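PDB 4JCQ: ATP-dependent Clp protease proteolytic subunit from Listeria monocytogenes, which is the ClpP1 serine peptidase subunit of the Clp protease family, whose rings probably degrade proteins together with an ATP-dependent partner. Local coordinates for the interface of chains A and B. Coordinates in Å, arbitrary orientation; residue numbers count along the deposited sequence, not the author numbering. Chains: chain A/B, ATP-dependent Clp protease proteolytic subunit.

Contact 1: the interface of chains A and B. Residues chain A 32, 65-66, 69; chain B 28, 58-60, 87-88.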
loop_
_atom_site.group_PDB
_atom_site.type_symbol
_atom_site.label_atom_id
_atom_site.label_comp_id
_atom_site.label_asym_id
_atom_site.label_seq_id
_atom_site.Cartn_x
_atom_site.Cartn_y
_atom_site.Cartn_z
ATOM N N GLN A 32 -16.180 12.877 -1.635
ATOM C CA GLN A 32 -15.333 13.836 -0.920
ATOM C C GLN A 32 -13.841 13.638 -1.209
ATOM O O GLN A 32 -13.080 14.608 -1.267
ATOM C CB GLN A 32 -15.622 13.800 0.588
ATOM C CG GLN A 32 -16.897 14.541 0.978
ATOM C CD GLN A 32 -17.336 14.281 2.410
ATOM O OE1 GLN A 32 -17.281 13.149 2.898
ATOM N NE2 GLN A 32 -17.790 15.333 3.088
ATOM N N GLU A 65 -22.872 17.095 -2.068
ATOM C CA GLU A 65 -21.991 18.053 -1.393
ATOM C C GLU A 65 -20.587 18.092 -2.005
ATOM O O GLU A 65 -19.940 19.143 -2.028
ATOM C CB GLU A 65 -21.934 17.784 0.121
ATOM C CG GLU A 65 -21.166 16.535 0.548
ATOM C CD GLU A 65 -21.946 15.236 0.384
ATOM O OE1 GLU A 65 -23.146 15.270 0.031
ATOM O OE2 GLU A 65 -21.346 14.165 0.613
ATOM N N ALA A 66 -20.129 16.943 -2.498
ATOM C CA ALA A 66 -18.855 16.853 -3.203
ATOM C C ALA A 66 -18.943 17.532 -4.567
ATOM O O ALA A 66 -18.002 18.202 -4.993
ATOM C CB ALA A 66 -18.439 15.399 -3.357
ATOM N N THR A 69 -18.899 21.356 -4.037
ATOM C CA THR A 69 -17.540 21.838 -3.793
ATOM C C THR A 69 -16.751 21.997 -5.093
ATOM O O THR A 69 -16.149 23.045 -5.328
ATOM C CB THR A 69 -16.782 20.936 -2.788
ATOM O OG1 THR A 69 -17.354 21.098 -1.486
ATOM C CG2 THR A 69 -15.304 21.306 -2.712
ATOM N N GLY B 28 -14.417 15.515 4.614
ATOM C CA GLY B 28 -14.829 14.207 5.121
ATOM C C GLY B 28 -14.963 14.134 6.630
ATOM O O GLY B 28 -15.058 15.158 7.305
ATOM N N ASN B 58 -15.259 20.922 4.105
ATOM C CA ASN B 58 -16.418 20.166 3.647
ATOM C C ASN B 58 -16.554 18.942 4.549
ATOM O O ASN B 58 -15.917 17.915 4.311
ATOM C CB ASN B 58 -16.244 19.745 2.177
ATOM C CG ASN B 58 -17.456 19.005 1.619
ATOM O OD1 ASN B 58 -18.176 18.317 2.342
ATOM N ND2 ASN B 58 -17.674 19.134 0.317
ATOM N N SER B 59 -17.372 19.056 5.594
ATOM C CA SER B 59 -17.476 17.986 6.583
ATOM C C SER B 59 -18.839 17.866 7.249
ATOM O O SER B 59 -19.429 18.859 7.683
ATOM C CB SER B 59 -16.398 18.137 7.663
ATOM O OG SER B 59 -16.473 17.060 8.582
ATOM N N GLN B 60 -19.305 16.624 7.339
ATOM C CA GLN B 60 -20.527 16.259 8.045
ATOM C C GLN B 60 -20.299 16.164 9.560
ATOM O O GLN B 60 -21.247 16.003 10.332
ATOM C CB GLN B 60 -21.058 14.922 7.500
ATOM C CG GLN B 60 -20.146 13.711 7.718
ATOM C CD GLN B 60 -19.113 13.484 6.612
ATOM O OE1 GLN B 60 -18.576 14.428 6.023
ATOM N NE2 GLN B 60 -18.820 12.214 6.339
ATOM N N GLY B 87 -19.803 22.894 0.293
ATOM C CA GLY B 87 -20.584 21.656 0.270
ATOM C C GLY B 87 -21.488 21.558 1.483
ATOM O O GLY B 87 -22.653 21.944 1.428
ATOM N N TRP B 88 -20.953 21.024 2.577
ATOM C CA TRP B 88 -21.632 21.111 3.872
ATOM C C TRP B 88 -20.685 21.261 5.030
ATOM O O TRP B 88 -19.528 20.846 4.961
ATOM C CB TRP B 88 -22.636 19.968 4.099
ATOM C CG TRP B 88 -22.097 18.552 4.060
ATOM C CD1 TRP B 88 -20.766 18.133 4.028
ATOM C CD2 TRP B 88 -22.882 17.308 4.092
ATOM N NE1 TRP B 88 -20.683 16.763 4.014
ATOM C CE2 TRP B 88 -21.913 16.206 4.057
ATOM C CE3 TRP B 88 -24.241 17.010 4.138
ATOM C CZ2 TRP B 88 -22.310 14.876 4.063
ATOM C CZ3 TRP B 88 -24.629 15.663 4.147
ATOM C CH2 TRP B 88 -23.686 14.624 4.109
#

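Contact 2: the interface of chains A and B. Residues chain A 72-73, 75-76; chain B 56, 108, 183-186, 189.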
loop_
_atom_site.group_PDB
_atom_site.type_symbol
_atom_site.label_atom_id
_atom_site.label_comp_id
_atom_site.label_asym_id
_atom_site.label_seq_id
_atom_site.Cartn_x
_atom_site.Cartn_y
_atom_site.Cartn_z
ATOM N N ASP A 72 -18.181 24.862 -7.216
ATOM C CA ASP A 72 -17.818 26.165 -6.656
ATOM C C ASP A 72 -16.324 26.470 -6.760
ATOM O O ASP A 72 -15.943 27.623 -6.965
ATOM C CB ASP A 72 -18.301 26.289 -5.208
ATOM C CG ASP A 72 -19.801 26.527 -5.103
ATOM O OD1 ASP A 72 -20.304 26.649 -3.967
ATOM O OD2 ASP A 72 -20.484 26.591 -6.150
ATOM N N MET A 73 -15.485 25.444 -6.633
ATOM C CA MET A 73 -14.034 25.616 -6.775
ATOM C C MET A 73 -13.644 26.014 -8.198
ATOM O O MET A 73 -12.727 26.818 -8.393
ATOM C CB MET A 73 -13.272 24.356 -6.345
ATOM C CG MET A 73 -13.190 24.141 -4.836
ATOM S SD MET A 73 -12.426 25.482 -3.892
ATOM C CE MET A 73 -10.845 25.651 -4.711
ATOM N N LYS A 75 -15.536 27.793 -10.235
ATOM C CA LYS A 75 -15.896 29.209 -10.339
ATOM C C LYS A 75 -15.023 30.114 -9.464
ATOM O O LYS A 75 -14.825 31.286 -9.788
ATOM C CB LYS A 75 -17.375 29.420 -10.003
ATOM C CG LYS A 75 -18.332 28.907 -11.067
ATOM C CD LYS A 75 -19.719 29.503 -10.896
ATOM C CE LYS A 75 -20.615 29.146 -12.071
ATOM N NZ LYS A 75 -21.914 29.873 -12.021
ATOM N N PHE A 76 -14.503 29.561 -8.368
ATOM C CA PHE A 76 -13.714 30.322 -7.394
ATOM C C PHE A 76 -12.337 30.737 -7.916
ATOM O O PHE A 76 -11.931 31.889 -7.753
ATOM C CB PHE A 76 -13.578 29.538 -6.080
ATOM C CG PHE A 76 -12.758 30.237 -5.030
ATOM C CD1 PHE A 76 -13.294 31.291 -4.294
ATOM C CD2 PHE A 76 -11.451 29.833 -4.765
ATOM C CE1 PHE A 76 -12.539 31.934 -3.323
ATOM C CE2 PHE A 76 -10.693 30.473 -3.795
ATOM C CZ PHE A 76 -11.238 31.524 -3.073
ATOM N N PHE B 56 -10.284 25.198 3.681
ATOM C CA PHE B 56 -11.550 24.837 3.045
ATOM C C PHE B 56 -12.147 23.644 3.787
ATOM O O PHE B 56 -11.493 22.608 3.930
ATOM C CB PHE B 56 -11.353 24.498 1.562
ATOM C CG PHE B 56 -10.988 25.683 0.704
ATOM C CD1 PHE B 56 -9.662 26.076 0.561
ATOM C CD2 PHE B 56 -11.973 26.397 0.026
ATOM C CE1 PHE B 56 -9.324 27.164 -0.233
ATOM C CE2 PHE B 56 -11.642 27.486 -0.769
ATOM C CZ PHE B 56 -10.314 27.871 -0.898
ATOM N N LEU B 108 -18.495 29.443 0.259
ATOM C CA LEU B 108 -18.846 29.294 -1.145
ATOM C C LEU B 108 -20.375 29.167 -1.234
ATOM O O LEU B 108 -21.008 28.742 -0.265
ATOM C CB LEU B 108 -18.122 28.080 -1.742
ATOM C CG LEU B 108 -16.782 28.294 -2.474
ATOM C CD1 LEU B 108 -16.036 29.567 -2.084
ATOM C CD2 LEU B 108 -15.874 27.079 -2.336
ATOM N N ILE B 183 -18.794 34.271 -0.750
ATOM C CA ILE B 183 -17.916 34.596 -1.874
ATOM C C ILE B 183 -18.047 33.593 -3.020
ATOM O O ILE B 183 -18.273 32.402 -2.793
ATOM C CB ILE B 183 -16.434 34.720 -1.439
ATOM C CG1 ILE B 183 -15.973 33.465 -0.683
ATOM C CG2 ILE B 183 -16.232 35.978 -0.599
ATOM C CD1 ILE B 183 -14.471 33.334 -0.540
ATOM N N GLU B 184 -17.909 34.090 -4.245
ATOM C CA GLU B 184 -17.983 33.253 -5.440
ATOM C C GLU B 184 -16.630 33.180 -6.146
ATOM O O GLU B 184 -16.301 32.167 -6.763
ATOM C CB GLU B 184 -19.055 33.785 -6.398
ATOM C CG GLU B 184 -19.476 32.800 -7.482
ATOM C CD GLU B 184 -20.405 33.411 -8.516
ATOM O OE1 GLU B 184 -20.276 33.059 -9.708
ATOM O OE2 GLU B 184 -21.264 34.242 -8.145
ATOM N N ASN B 185 -15.854 34.258 -6.044
ATOM C CA ASN B 185 -14.564 34.371 -6.724
ATOM C C ASN B 185 -13.404 34.668 -5.774
ATOM O O ASN B 185 -13.611 34.892 -4.577
ATOM C CB ASN B 185 -14.636 35.443 -7.819
ATOM C CG ASN B 185 -15.668 35.124 -8.885
ATOM O OD1 ASN B 185 -16.644 35.855 -9.052
ATOM N ND2 ASN B 185 -15.460 34.030 -9.610
ATOM N N ARG B 186 -12.190 34.671 -6.324
ATOM C CA ARG B 186 -10.959 34.919 -5.564
ATOM C C ARG B 186 -10.877 36.300 -4.922
ATOM O O ARG B 186 -10.393 36.434 -3.796
ATOM C CB ARG B 186 -9.732 34.702 -6.455
ATOM C CG ARG B 186 -9.104 33.327 -6.335
ATOM C CD ARG B 186 -8.234 33.218 -5.094
ATOM N NE ARG B 186 -7.666 31.880 -4.947
ATOM C CZ ARG B 186 -7.139 31.402 -3.824
ATOM N NH1 ARG B 186 -7.102 32.144 -2.724
ATOM N NH2 ARG B 186 -6.652 30.171 -3.799
ATOM N N LEU B 189 -11.968 37.043 -1.338
ATOM C CA LEU B 189 -11.113 36.551 -0.256
ATOM C C LEU B 189 -9.855 37.421 -0.112
ATOM O O LEU B 189 -8.781 36.929 0.248
ATOM C CB LEU B 189 -10.744 35.081 -0.513
ATOM C CG LEU B 189 -10.168 34.210 0.611
ATOM C CD1 LEU B 189 -11.226 33.862 1.646
ATOM C CD2 LEU B 189 -9.550 32.942 0.039
HETATM O O HOH W 1 -17.679 29.656 -6.277
#

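Contact 1: the interface of chains A and B
B:Asn58 has CG anti to its backbone N (chi1 -177°), and this turns its amide toward chain A, where A:Gln32 and A:Thr69 meet it. A:Glu65 has CG between its backbone N and carbonyl carbon (chi1 72°) and then bends at chi2, which lays its side chain against B:Trp88. The contact joins neighbouring subunits of a ClpP ring, peptidase family S14. Helices 32-48 and 64-76 of chain A supply one side. Strand 53-59, B:Gln60 and the start of strand 88-90 of chain B supply the other.

The amide of B:Asn58 works at both ends. Its ND2 donates to the hydroxyl OG1 of A:Thr69 at 2.7 Å, with the hydroxyl tilted from the amide plane. A weak bond from the same ND2 reaches the backbone O of A:Glu65. Its OD1 accepts from NE2 of A:Gln32 at 3.1 Å. That donor stands above the carbonyl plane of B:Asn58, and the two amide planes are 71° apart.

NE2 of A:Gln32 also donates to OE1 of B:Gln60 at 3.2 Å. Both acceptors lie in the amide plane of A:Gln32. Together these bonds should fix the rotation of the amide and fit the nitrogen being at this end. CA of B:Gly28 packs over a face of this amide, 3.7 Å from CD.

The B:Trp88 ring is sandwiched between A:Glu65 and B:Gln60 of its own chain. CG of A:Glu65 sits over one face, 3.6 Å from the centroid of the five-membered ring, as a CH-pi contact. The carboxylate beyond it stacks nearly parallel to the ring. CB of B:Gln60 covers the opposite face toward the rim.

Contact 2: the interface of chains A and B
The ring of A:Phe76 has CG of B:Arg186 over one face, near its rim, and CD2 of B:Leu189 at its edge, in plane. Its CE2 lies over a face of the B:Arg186 guanidinium, 3.7 Å from CZ. The ring and guanidinium planes are 45° apart, so this is not a parallel stack. The same CE2 meets the edge of the B:Phe56 ring near CZ. CE1 touches CD1 of B:Ile183 at 3.7 Å. With CG anti to the backbone N (chi1 179°), A:Phe76 carries its ring into this largely apolar pocket between neighbouring ClpP subunits.

A:Met73 and B:Phe56 meet tip to tip, SD to CE2 at 3.8 Å. A:Asp72 and B:Leu108 run alongside each other, pointing opposite ways, with CB of the aspartate 3.7 Å from CG of the leucine.

Polar links lie beside the pocket. ND2 of B:Asn185 donates to the backbone O of A:Lys75 at 2.8 Å, with a bent angle of 118° at the hydrogen. A water joins the backbone O of A:Asp72 to that of B:Glu184. The A:Lys75 amine NZ and B:Glu184 OE1 are 4.3 Å apart; their opposite charges may attract without contact.

Chain A contributes the C-terminal end of helix 64-76. Chain B receives it with strands 53-59 and 105-108, residues 183-185 and the 3-10 helix 186-189 that follows.

In contact 1 and contact 2, the centres of their C-alpha atoms are about 15 Å apart. Both use helix 64-76 of chain A and strand 53-59 of chain B. Contact 1 takes the N-terminal part of that helix, and contact 2 its C-terminal end. The pair therefore docks one helix along the neighbouring subunit, mainly polar first and then mainly apolar. The centre of contact 1 is about 11 Å from the nucleophile B:Ser91. The centre of contact 2 is about 21 Å from B:Ser91. The structure alone does not show whether contact 1 and the active site are coupled. The interface is not an exact two-fold, as suits a heptameric ring.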